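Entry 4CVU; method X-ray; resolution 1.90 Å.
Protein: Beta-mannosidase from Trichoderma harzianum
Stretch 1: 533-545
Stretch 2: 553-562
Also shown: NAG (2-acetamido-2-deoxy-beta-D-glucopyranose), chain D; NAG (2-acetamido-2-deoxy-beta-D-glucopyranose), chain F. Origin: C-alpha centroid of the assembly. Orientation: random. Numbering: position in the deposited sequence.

Stretch 1 (533-545) SYSPCSANNGWLE
Stretch 2 (553-562) PIVERYYNTT

The most unusual feature of this contact is a short antiparallel pairing interrupted by a beta bulge and flanked by two N-acetylglucosamine residues that bind its backbone. W543 faces E556 as a non-hydrogen-bonded pair, W543 CA to E556 CA 4.3 Å, whereas E545 and V555 form a hydrogen-bonded pair, E545 CA to V555 CA 5.1 Å, with their side chains on the same face of the sheet, so the register slips by one residue at L544 (phi/psi -88/-38), where the chain turns a corner. Three backbone hydrogen bonds fix the pairing: R557 N to G542 O, 2.9 Å; L544 N to V555 O, 2.7 Å; and V555 N to E545 O, 2.9 Å. E545 O also receives a CA-H contact from I554 CA at 3.5 Å.

G542, at phi/psi 89/-179, has a conformation in which a CB would jam against the preceding carbonyl oxygen, so glycine suits the entry to the strand. Just before it, N541 (chi1 m) points toward the other stretch and donates from ND2 to Y558 O at 2.9 Å, tying the loop to the type II' turn R557-N560. Y558, at 52/-121, occupies the turn's second position. N560 closes the turn: its N reaches R557 O at 3.1 Å, and its ND2 reaches the same R557 O at 2.8 Å. The covalent bond from N560 ND2 to C1 of the chain D NAG is 1.5 Å. That sugar folds back, O7 accepting from Y559 N at 3.0 Å and O6 donating to E556 O at 2.9 Å.

R557 (chi1 t, chi2 t, chi3 m) lays one guanidinium face against L544 CD2, which lies 3.3 Å from R557 CZ; the flat guanidinium can cover the leucine methyl with one face while its NH1 and NH2 stay free to hydrogen bond. NH1 and NH2 reach O6 of the chain F sugar at 2.9 and 2.8 Å, and NH1 also donates to N560 O at 3.0 Å. The N2 of that sugar donates to L544 O at 2.8 Å.

Apolar side chains pack beside the paired strands. L544 (m, t) sets CD1 4.0 Å from V555 CG1. I554 (m, t) extends CD1 to the ring edge of Y534, 3.7 Å from CD2, and places CG2 3.8 Å from W543 CB, its branched side chain serving both aromatic residues.

E556 starts away, but its m, m rotamer curls the carboxylate back, bringing CD within 3.6 Å of P536 CG. A water donates to E556 OE2 at 2.8 Å and to N540 OD1 at 3.0 Å, bridging two acceptors; N540 OD1 also takes G542 N at 3.0 Å, while its ND2 donates to S535 OG at 2.7 Å. Altogether 731 Å² is buried, and N541 O is left without a partner.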

ATOM      1  N   SER A 533      38.117 -21.960  17.753  1.00 37.78           N
ATOM      2  CA  SER A 533      37.621 -22.434  19.058  1.00 38.66           C
ATOM      3  C   SER A 533      36.107 -22.704  19.052  1.00 38.81           C
ATOM      4  O   SER A 533      35.389 -22.289  18.139  1.00 38.20           O
ATOM      5  CB  SER A 533      37.916 -21.412  20.148  1.00 39.09           C
ATOM      6  OG  SER A 533      39.272 -21.100  20.214  1.00 39.83           O
ATOM      7  N   TYR A 534      35.628 -23.362  20.101  1.00 38.30           N
ATOM      8  CA  TYR A 534      34.299 -23.912  20.100  1.00 38.60           C
ATOM      9  C   TYR A 534      33.652 -23.766  21.431  1.00 39.68           C
ATOM     10  O   TYR A 534      34.310 -23.758  22.484  1.00 41.02           O
ATOM     11  CB  TYR A 534      34.312 -25.412  19.733  1.00 39.61           C
ATOM     12  CG  TYR A 534      32.934 -26.061  19.635  1.00 37.75           C
ATOM     13  CD1 TYR A 534      32.104 -25.814  18.548  1.00 37.27           C
ATOM     14  CD2 TYR A 534      32.482 -26.936  20.620  1.00 38.48           C
ATOM     15  CE1 TYR A 534      30.850 -26.387  18.451  1.00 37.67           C
ATOM     16  CE2 TYR A 534      31.228 -27.542  20.530  1.00 38.31           C
ATOM     17  CZ  TYR A 534      30.411 -27.258  19.441  1.00 37.84           C
ATOM     18  OH  TYR A 534      29.165 -27.826  19.336  1.00 37.83           O
ATOM     19  N   SER A 535      32.334 -23.655  21.380  1.00 39.63           N
ATOM     20  CA  SER A 535      31.527 -23.761  22.555  1.00 39.59           C
ATOM     21  C   SER A 535      30.269 -24.518  22.150  1.00 38.23           C
ATOM     22  O   SER A 535      29.738 -24.291  21.044  1.00 37.05           O
ATOM     23  CB  SER A 535      31.186 -22.356  23.083  1.00 40.37           C
ATOM     24  OG  SER A 535      30.266 -22.429  24.154  1.00 41.41           O
ATOM     25  N   PRO A 536      29.797 -25.412  23.026  1.00 38.08           N
ATOM     26  CA  PRO A 536      28.635 -26.204  22.669  1.00 39.88           C
ATOM     27  C   PRO A 536      27.324 -25.386  22.572  1.00 40.23           C
ATOM     28  O   PRO A 536      26.365 -25.861  21.978  1.00 39.68           O
ATOM     29  CB  PRO A 536      28.558 -27.250  23.772  1.00 40.51           C
ATOM     30  CG  PRO A 536      29.317 -26.676  24.916  1.00 40.60           C
ATOM     31  CD  PRO A 536      30.326 -25.743  24.358  1.00 39.58           C
ATOM     32  N   CYS A 537      27.288 -24.177  23.158  1.00 39.95           N
ATOM     33  CA  CYS A 537      26.155 -23.258  22.929  1.00 40.30           C
ATOM     34  C   CYS A 537      26.536 -21.819  23.186  1.00 38.94           C
ATOM     35  O   CYS A 537      27.594 -21.521  23.763  1.00 38.67           O
ATOM     36  CB  CYS A 537      24.941 -23.631  23.766  1.00 39.13           C
ATOM     37  SG  CYS A 537      25.308 -23.649  25.533  1.00 40.68           S
ATOM     38  N   SER A 538      25.647 -20.937  22.748  1.00 39.48           N
ATOM     39  CA  SER A 538      25.891 -19.496  22.694  1.00 38.38           C
ATOM     40  C   SER A 538      26.116 -18.849  24.038  1.00 38.15           C
ATOM     41  O   SER A 538      26.698 -17.776  24.090  1.00 36.72           O
ATOM     42  CB  SER A 538      24.700 -18.799  22.063  1.00 39.13           C
ATOM     43  OG  SER A 538      23.551 -18.982  22.880  1.00 40.15           O
ATOM     44  N   ALA A 539      25.607 -19.455  25.106  1.00 37.65           N
ATOM     45  CA  ALA A 539      25.773 -18.931  26.444  1.00 36.38           C
ATOM     46  C   ALA A 539      25.890 -20.046  27.451  1.00 36.90           C
ATOM     47  O   ALA A 539      24.990 -20.886  27.562  1.00 38.91           O
ATOM     48  CB  ALA A 539      24.575 -18.030  26.820  1.00 37.68           C
ATOM     49  N   ASN A 540      26.979 -20.045  28.201  1.00 36.69           N
ATOM     50  CA  ASN A 540      27.208 -21.051  29.212  1.00 38.09           C
ATOM     51  C   ASN A 540      28.263 -20.598  30.236  1.00 37.21           C
ATOM     52  O   ASN A 540      28.881 -19.559  30.097  1.00 35.70           O
ATOM     53  CB  ASN A 540      27.572 -22.440  28.575  1.00 37.45           C
ATOM     54  CG  ASN A 540      28.806 -22.388  27.716  1.00 37.25           C
ATOM     55  OD1 ASN A 540      29.907 -22.276  28.236  1.00 37.08           O
ATOM     56  ND2 ASN A 540      28.628 -22.424  26.362  1.00 37.93           N
ATOM     57  N   ASN A 541      28.443 -21.394  31.280  1.00 38.91           N
ATOM     58  CA  ASN A 541      29.371 -21.067  32.360  1.00 41.18           C
ATOM     59  C   ASN A 541      30.811 -21.539  32.150  1.00 42.47           C
ATOM     60  O   ASN A 541      31.626 -21.520  33.089  1.00 45.90           O
ATOM     61  CB  ASN A 541      28.826 -21.621  33.681  1.00 41.82           C
ATOM     62  CG  ASN A 541      27.600 -20.871  34.142  1.00 41.82           C
ATOM     63  OD1 ASN A 541      27.540 -19.659  34.038  1.00 41.99           O
ATOM     64  ND2 ASN A 541      26.615 -21.584  34.624  1.00 43.04           N
ATOM     65  N   GLY A 542      31.131 -21.914  30.913  1.00 42.41           N
ATOM     66  CA  GLY A 542      32.470 -22.330  30.563  1.00 42.80           C
ATOM     67  C   GLY A 542      32.715 -23.807  30.763  1.00 43.23           C
ATOM     68  O   GLY A 542      31.804 -24.556  31.179  1.00 41.98           O
ATOM     69  N   TRP A 543      33.953 -24.212  30.465  1.00 42.74           N
ATOM     70  CA  TRP A 543      34.379 -25.611  30.578  1.00 43.88           C
ATOM     71  C   TRP A 543      35.340 -25.843  31.748  1.00 46.18           C
ATOM     72  O   TRP A 543      36.118 -24.969  32.131  1.00 45.85           O
ATOM     73  CB  TRP A 543      35.038 -26.090  29.289  1.00 44.05           C
ATOM     74  CG  TRP A 543      36.110 -25.228  28.709  1.00 44.37           C
ATOM     75  CD1 TRP A 543      35.937 -24.226  27.788  1.00 43.99           C
ATOM     76  CD2 TRP A 543      37.531 -25.302  28.944  1.00 43.37           C
ATOM     77  NE1 TRP A 543      37.142 -23.680  27.457  1.00 43.20           N
ATOM     78  CE2 TRP A 543      38.136 -24.325  28.141  1.00 43.08           C
ATOM     79  CE3 TRP A 543      38.346 -26.102  29.751  1.00 44.25           C
ATOM     80  CZ2 TRP A 543      39.522 -24.122  28.131  1.00 43.74           C
ATOM     81  CZ3 TRP A 543      39.715 -25.904  29.734  1.00 43.71           C
ATOM     82  CH2 TRP A 543      40.290 -24.923  28.945  1.00 42.94           C
ATOM     83  N   LEU A 544      35.265 -27.037  32.313  1.00 48.27           N
ATOM     84  CA  LEU A 544      36.223 -27.512  33.319  1.00 48.16           C
ATOM     85  C   LEU A 544      37.451 -28.202  32.685  1.00 48.67           C
ATOM     86  O   LEU A 544      38.557 -28.080  33.201  1.00 48.51           O
ATOM     87  CB  LEU A 544      35.529 -28.494  34.263  1.00 48.86           C
ATOM     88  CG  LEU A 544      34.217 -28.009  34.902  1.00 49.58           C
ATOM     89  CD1 LEU A 544      33.467 -29.162  35.539  1.00 48.73           C
ATOM     90  CD2 LEU A 544      34.496 -26.941  35.947  1.00 48.87           C
ATOM     91  N   GLU A 545      37.242 -28.966  31.607  1.00 49.61           N
ATOM     92  CA  GLU A 545      38.329 -29.653  30.874  1.00 51.24           C
ATOM     93  C   GLU A 545      37.990 -29.717  29.387  1.00 49.02           C
ATOM     94  O   GLU A 545      36.810 -29.779  29.021  1.00 45.81           O
ATOM     95  CB  GLU A 545      38.489 -31.118  31.311  1.00 53.96           C
ATOM     96  CG  GLU A 545      38.376 -31.407  32.798  1.00 59.95           C
ATOM     97  CD  GLU A 545      39.665 -31.143  33.557  1.00 67.07           C
ATOM     98  OE1 GLU A 545      40.711 -30.889  32.912  1.00 67.94           O
ATOM     99  OE2 GLU A 545      39.633 -31.196  34.813  1.00 75.36           O
ATOM    100  N   PRO A 553      34.417 -34.863  25.316  1.00 44.43           N
ATOM    101  CA  PRO A 553      35.721 -34.161  25.248  1.00 43.15           C
ATOM    102  C   PRO A 553      35.754 -32.752  25.850  1.00 44.75           C
ATOM    103  O   PRO A 553      36.839 -32.238  26.127  1.00 45.32           O
ATOM    104  CB  PRO A 553      36.004 -34.087  23.735  1.00 43.13           C
ATOM    105  CG  PRO A 553      34.671 -34.244  23.073  1.00 43.08           C
ATOM    106  CD  PRO A 553      33.869 -35.136  23.969  1.00 43.66           C
ATOM    107  N   ILE A 554      34.584 -32.114  25.992  1.00 42.01           N
ATOM    108  CA  ILE A 554      34.463 -30.839  26.689  1.00 42.27           C
ATOM    109  C   ILE A 554      33.614 -31.081  27.927  1.00 40.30           C
ATOM    110  O   ILE A 554      32.452 -31.407  27.825  1.00 40.94           O
ATOM    111  CB  ILE A 554      33.813 -29.739  25.808  1.00 41.84           C
ATOM    112  CG1 ILE A 554      34.595 -29.578  24.495  1.00 40.77           C
ATOM    113  CG2 ILE A 554      33.765 -28.411  26.579  1.00 42.63           C
ATOM    114  CD1 ILE A 554      34.124 -28.477  23.572  1.00 40.07           C
ATOM    115  N   VAL A 555      34.216 -30.969  29.096  1.00 41.20           N
ATOM    116  CA  VAL A 555      33.499 -31.204  30.347  1.00 41.13           C
ATOM    117  C   VAL A 555      32.988 -29.826  30.787  1.00 40.13           C
ATOM    118  O   VAL A 555      33.749 -29.007  31.314  1.00 40.41           O
ATOM    119  CB  VAL A 555      34.407 -31.852  31.419  1.00 42.96           C
ATOM    120  CG1 VAL A 555      33.688 -32.003  32.747  1.00 42.33           C
ATOM    121  CG2 VAL A 555      34.924 -33.211  30.944  1.00 43.79           C
ATOM    122  N   GLU A 556      31.714 -29.569  30.498  1.00 41.26           N
ATOM    123  CA  GLU A 556      31.046 -28.283  30.882  1.00 40.24           C
ATOM    124  C   GLU A 556      30.928 -28.098  32.380  1.00 41.19           C
ATOM    125  O   GLU A 556      30.709 -29.040  33.109  1.00 42.44           O
ATOM    126  CB  GLU A 556      29.674 -28.206  30.258  1.00 39.83           C
ATOM    127  CG  GLU A 556      29.687 -28.015  28.743  1.00 39.10           C
ATOM    128  CD  GLU A 556      30.161 -26.622  28.390  1.00 40.76           C
ATOM    129  OE1 GLU A 556      29.307 -25.688  28.379  1.00 39.92           O
ATOM    130  OE2 GLU A 556      31.379 -26.447  28.189  1.00 41.35           O
ATOM    131  N   ARG A 557      31.110 -26.862  32.829  1.00 43.76           N
ATOM    132  CA  ARG A 557      30.864 -26.497  34.223  1.00 43.61           C
ATOM    133  C   ARG A 557      29.420 -26.655  34.624  1.00 43.47           C
ATOM    134  O   ARG A 557      29.113 -27.088  35.713  1.00 44.33           O
ATOM    135  CB  ARG A 557      31.271 -25.043  34.509  1.00 43.90           C
ATOM    136  CG  ARG A 557      31.351 -24.756  35.993  1.00 43.59           C
ATOM    137  CD  ARG A 557      31.946 -23.412  36.278  1.00 44.40           C
ATOM    138  NE  ARG A 557      33.377 -23.441  36.194  1.00 44.69           N
ATOM    139  CZ  ARG A 557      34.165 -23.857  37.173  1.00 44.22           C
ATOM    140  NH1 ARG A 557      33.635 -24.306  38.273  1.00 44.66           N
ATOM    141  NH2 ARG A 557      35.469 -23.849  37.043  1.00 44.98           N
ATOM    142  N   TYR A 558      28.535 -26.277  33.719  1.00 44.35           N
ATOM    143  CA  TYR A 558      27.117 -26.225  34.027  1.00 45.24           C
ATOM    144  C   TYR A 558      26.924 -25.397  35.312  1.00 48.17           C
ATOM    145  O   TYR A 558      27.325 -24.275  35.377  1.00 49.08           O
ATOM    146  CB  TYR A 558      26.482 -27.623  34.138  1.00 45.68           C
ATOM    147  CG  TYR A 558      26.547 -28.475  32.925  1.00 44.03           C
ATOM    148  CD1 TYR A 558      25.843 -28.140  31.814  1.00 43.36           C
ATOM    149  CD2 TYR A 558      27.291 -29.628  32.890  1.00 45.43           C
ATOM    150  CE1 TYR A 558      25.874 -28.903  30.694  1.00 43.68           C
ATOM    151  CE2 TYR A 558      27.349 -30.407  31.754  1.00 44.16           C
ATOM    152  CZ  TYR A 558      26.610 -30.027  30.663  1.00 44.37           C
ATOM    153  OH  TYR A 558      26.627 -30.727  29.536  1.00 43.08           O
ATOM    154  N   TYR A 559      26.335 -25.994  36.328  1.00 48.49           N
ATOM    155  CA  TYR A 559      25.924 -25.296  37.534  1.00 50.57           C
ATOM    156  C   TYR A 559      26.817 -25.677  38.738  1.00 51.85           C
ATOM    157  O   TYR A 559      26.434 -25.498  39.877  1.00 53.50           O
ATOM    158  CB  TYR A 559      24.379 -25.410  37.726  1.00 50.81           C
ATOM    159  CG  TYR A 559      23.698 -25.451  36.331  1.00 51.88           C
ATOM    160  CD1 TYR A 559      24.090 -24.543  35.312  0.50 50.97           C
ATOM    161  CD2 TYR A 559      22.824 -26.447  35.974  0.50 49.84           C
ATOM    162  CE1 TYR A 559      23.580 -24.608  34.013  0.50 49.12           C
ATOM    163  CE2 TYR A 559      22.313 -26.525  34.672  0.50 49.81           C
ATOM    164  CZ  TYR A 559      22.683 -25.606  33.689  0.50 48.78           C
ATOM    165  OH  TYR A 559      22.154 -25.701  32.421  0.50 43.45           O
ATOM    166  N   ASN A 560      28.008 -26.184  38.445  1.00 50.07           N
ATOM    167  CA  ASN A 560      29.035 -26.454  39.459  1.00 52.31           C
ATOM    168  C   ASN A 560      29.745 -25.159  39.764  1.00 51.57           C
ATOM    169  O   ASN A 560      30.884 -24.966  39.350  1.00 51.60           O
ATOM    170  CB  ASN A 560      30.071 -27.472  38.980  1.00 52.43           C
ATOM    171  CG  ASN A 560      29.496 -28.862  38.782  1.00 54.10           C
ATOM    172  OD1 ASN A 560      29.204 -29.565  39.744  1.00 54.18           O
ATOM    173  ND2 ASN A 560      29.341 -29.262  37.517  1.00 56.77           N
ATOM    174  N   THR A 561      29.064 -24.275  40.486  1.00 52.16           N
ATOM    175  CA  THR A 561      29.548 -22.916  40.693  1.00 52.60           C
ATOM    176  C   THR A 561      29.842 -22.622  42.153  1.00 56.26           C
ATOM    177  O   THR A 561      29.445 -23.375  43.059  1.00 54.52           O
ATOM    178  CB  THR A 561      28.543 -21.891  40.169  1.00 51.35           C
ATOM    179  OG1 THR A 561      27.301 -22.078  40.827  1.00 51.55           O
ATOM    180  CG2 THR A 561      28.358 -22.040  38.664  1.00 49.59           C
ATOM    181  N   THR A 562      30.558 -21.525  42.368  1.00 55.49           N
ATOM    182  CA  THR A 562      30.882 -21.072  43.707  1.00 56.79           C
ATOM    183  C   THR A 562      30.289 -19.678  43.887  1.00 57.01           C
ATOM    184  O   THR A 562      30.306 -18.856  42.945  1.00 53.64           O
ATOM    185  CB  THR A 562      32.404 -21.018  43.918  1.00 56.86           C
ATOM    186  OG1 THR A 562      32.972 -22.311  43.676  1.00 56.97           O
ATOM    187  CG2 THR A 562      32.729 -20.580  45.336  1.00 57.06           C
TER
HETATM  188  C1  NAG D   1      28.845 -30.566  37.081  1.00 44.25           C
HETATM  189  C2  NAG D   1      27.391 -30.968  36.851  1.00 45.46           C
HETATM  190  C3  NAG D   1      27.236 -32.425  36.424  1.00 46.43           C
HETATM  191  C4  NAG D   1      28.177 -32.730  35.266  1.00 46.52           C
HETATM  192  C5  NAG D   1      29.597 -32.301  35.619  1.00 47.50           C
HETATM  193  C6  NAG D   1      30.556 -32.461  34.450  1.00 44.38           C
HETATM  194  C7  NAG D   1      25.885 -29.592  38.200  1.00 46.48           C
HETATM  195  C8  NAG D   1      25.207 -29.433  39.534  1.00 45.96           C
HETATM  196  N2  NAG D   1      26.650 -30.683  38.062  1.00 46.12           N
HETATM  197  O3  NAG D   1      25.876 -32.624  36.070  1.00 44.23           O
HETATM  198  O4  NAG D   1      28.206 -34.104  34.948  1.00 46.84           O
HETATM  199  O5  NAG D   1      29.601 -30.931  35.931  1.00 47.20           O
HETATM  200  O6  NAG D   1      30.055 -31.814  33.317  1.00 45.86           O
HETATM  201  O7  NAG D   1      25.710 -28.748  37.302  1.00 47.17           O
HETATM  202  C1  NAG F1001      38.898 -25.424  36.627  1.00 46.55           C
HETATM  203  C2  NAG F1001      39.776 -26.692  36.600  1.00 51.54           C
HETATM  204  C3  NAG F1001      39.073 -27.878  37.224  1.00 51.50           C
HETATM  205  C4  NAG F1001      38.553 -27.508  38.587  1.00 52.17           C
HETATM  206  C5  NAG F1001      37.659 -26.272  38.469  1.00 50.61           C
HETATM  207  C6  NAG F1001      37.164 -25.790  39.833  1.00 48.92           C
HETATM  208  C7  NAG F1001      41.359 -26.602  34.726  1.00 53.31           C
HETATM  209  C8  NAG F1001      41.697 -26.976  33.299  1.00 51.53           C
HETATM  210  N2  NAG F1001      40.196 -27.018  35.243  1.00 51.71           N
HETATM  211  O3  NAG F1001      40.040 -28.888  37.347  1.00 55.84           O
HETATM  212  O4  NAG F1001      37.834 -28.589  39.117  1.00 57.46           O
HETATM  213  O5  NAG F1001      38.432 -25.242  37.933  1.00 47.48           O
HETATM  214  O6  NAG F1001      36.173 -24.812  39.619  1.00 48.01           O
HETATM  215  O7  NAG F1001      42.145 -25.927  35.376  1.00 55.86           O
HETATM  216  O   HOH W   1      32.175 -23.901  27.197  1.00 44.38           O
HETATM  217  O   HOH W   2      29.055 -24.807  31.422  1.00 38.86           O